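Local coordinates for VP1 (PDB 4PCH), which forms the pentameric jelly-roll building block of the T=7 polyomavirus capsid as its major protein, and probably takes part in attachment to host cells, at residues K162-A166 / A167-V171. Residues are numbered along the deposited sequence; the frame is centred on the assembly and turned at random.
Sequences KQVNA and ANFPV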
loop_
_atom_site.group_PDB
_atom_site.type_symbol
_atom_site.label_atom_id
_atom_site.label_comp_id
_atom_site.label_asym_id
_atom_site.label_seq_id
_atom_site.Cartn_x
_atom_site.Cartn_y
_atom_site.Cartn_z
ATOM N N LYS B 162 29.356 17.291 -3.692
ATOM C CA LYS B 162 30.372 16.434 -4.307
ATOM C C LYS B 162 29.681 15.530 -5.306
ATOM O O LYS B 162 28.443 15.469 -5.376
ATOM C CB LYS B 162 31.098 15.564 -3.282
ATOM C CG LYS B 162 32.072 16.263 -2.353
ATOM C CD LYS B 162 33.176 15.316 -1.912
ATOM C CE LYS B 162 34.211 16.091 -1.126
ATOM N NZ LYS B 162 35.202 15.210 -0.463
ATOM N N GLN B 163 30.489 14.846 -6.116
ATOM C CA GLN B 163 29.961 13.782 -6.981
ATOM C C GLN B 163 30.416 12.416 -6.506
ATOM O O GLN B 163 31.513 12.273 -5.988
ATOM C CB GLN B 163 30.406 14.011 -8.429
ATOM C CG GLN B 163 30.048 15.374 -8.954
ATOM C CD GLN B 163 30.321 15.500 -10.455
ATOM O OE1 GLN B 163 29.408 15.713 -11.249
ATOM N NE2 GLN B 163 31.567 15.317 -10.843
ATOM N N VAL B 164 29.577 11.401 -6.718
ATOM C CA VAL B 164 29.876 10.059 -6.224
ATOM C C VAL B 164 30.826 9.369 -7.210
ATOM O O VAL B 164 30.378 8.744 -8.180
ATOM C CB VAL B 164 28.613 9.225 -5.962
ATOM C CG1 VAL B 164 29.009 7.891 -5.333
ATOM C CG2 VAL B 164 27.682 9.953 -5.022
ATOM N N ASN B 165 32.122 9.548 -6.968
ATOM C CA ASN B 165 33.206 9.124 -7.867
ATOM C C ASN B 165 34.154 8.161 -7.167
ATOM O O ASN B 165 35.305 7.997 -7.579
ATOM C CB ASN B 165 34.019 10.345 -8.353
ATOM C CG ASN B 165 34.551 11.202 -7.198
ATOM O OD1 ASN B 165 34.493 10.801 -6.015
ATOM N ND2 ASN B 165 35.036 12.403 -7.529
ATOM N N ALA B 166 33.662 7.521 -6.121
ATOM C CA ALA B 166 34.451 6.596 -5.351
ATOM C C ALA B 166 33.484 5.710 -4.558
ATOM O O ALA B 166 32.288 5.955 -4.515
ATOM C CB ALA B 166 35.347 7.342 -4.413
ATOM N N ALA B 167 34.089 4.703 -3.944
ATOM C CA ALA B 167 33.395 3.599 -3.299
ATOM C C ALA B 167 33.080 3.880 -1.835
ATOM O O ALA B 167 32.493 3.050 -1.162
ATOM C CB ALA B 167 34.290 2.360 -3.388
ATOM N N ASN B 168 33.457 5.038 -1.332
ATOM C CA ASN B 168 33.351 5.297 0.110
ATOM C C ASN B 168 32.440 6.458 0.546
ATOM O O ASN B 168 32.751 7.171 1.489
ATOM C CB ASN B 168 34.740 5.467 0.680
ATOM C CG ASN B 168 35.448 6.722 0.172
ATOM O OD1 ASN B 168 35.166 7.227 -0.931
ATOM N ND2 ASN B 168 36.370 7.220 0.970
ATOM N N PHE B 169 31.333 6.616 -0.139
ATOM C CA PHE B 169 30.297 7.586 0.195
ATOM C C PHE B 169 29.155 6.897 0.931
ATOM O O PHE B 169 28.332 6.229 0.329
ATOM C CB PHE B 169 29.735 8.221 -1.085
ATOM C CG PHE B 169 30.613 9.278 -1.691
ATOM C CD1 PHE B 169 31.600 8.954 -2.589
ATOM C CD2 PHE B 169 30.403 10.625 -1.405
ATOM C CE1 PHE B 169 32.394 9.936 -3.150
ATOM C CE2 PHE B 169 31.187 11.615 -1.983
ATOM C CZ PHE B 169 32.190 11.274 -2.857
ATOM N N PRO B 170 29.063 7.100 2.253
ATOM C CA PRO B 170 27.961 6.437 2.958
ATOM C C PRO B 170 26.589 6.985 2.600
ATOM O O PRO B 170 26.405 8.195 2.562
ATOM C CB PRO B 170 28.273 6.739 4.438
ATOM C CG PRO B 170 29.722 7.030 4.461
ATOM C CD PRO B 170 29.951 7.792 3.177
ATOM N N VAL B 171 25.618 6.088 2.447
ATOM C CA VAL B 171 24.270 6.459 2.064
ATOM C C VAL B 171 23.562 7.201 3.202
ATOM O O VAL B 171 22.636 7.950 2.978
ATOM C CB VAL B 171 23.459 5.221 1.618
ATOM C CG1 VAL B 171 24.155 4.511 0.466
ATOM C CG2 VAL B 171 23.205 4.262 2.775
HETATM O O HOH W 1 30.355 5.226 -2.624
#
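The carbonyl oxygen of Ala166 accepts a hydrogen bond from a water 2.8 Å away, and the same water accepts one from the backbone N-H of Phe169 at 3.0 Å. This bridge closes the turn by which the chain leaves strand 161-163, an outer strand, within this chain, of the small three-stranded antiparallel sheet beside the main jelly-roll strands of VP1, and turns aside into the loop that leads to strand 174-176. Single-atom side chains at Ala166 and Ala167 suit such a bend, where the backbone itself makes much of the contact.

Phe169 fills the inside of the turn. With CG anti to its carbonyl carbon (chi1 -78°), the ring points back across the turn toward residues 162-166. Val164, the centre of an inverse gamma turn, lays its CA over one ring face, a CH-pi contact of 4.2 Å to the ring centroid, 20° off the normal. Its CG1, anti to the backbone N, comes over the rim of that face, 3.9 Å from Phe169 CD1; valine's short branched side chain thus sets a methyl against the ring.

Ala166 O lies near the ring plane, 3.6 Å from Phe169 CD1, and Asn165 brings OD1 to within 3.7 Å of Phe169 CE1, its amide plane turned 58° from the ring. Both sit at the edge, which probably favours the weakly positive ring hydrogens. The bridging water is also at the edge, in plane. Gln163 O approaches Phe169 CZ obliquely at 3.4 Å. Trp174 adds an edge-to-face stack with the same ring.

Lys162 contributes mainly its aliphatic base: CB lies at the ring edge, and the extended chain carries NZ to a salt bridge with Glu147. In Asn168 the amide divides its work, ND2 bonding Ala145 O while OD1 rests 3.5 Å from Ala166 CB.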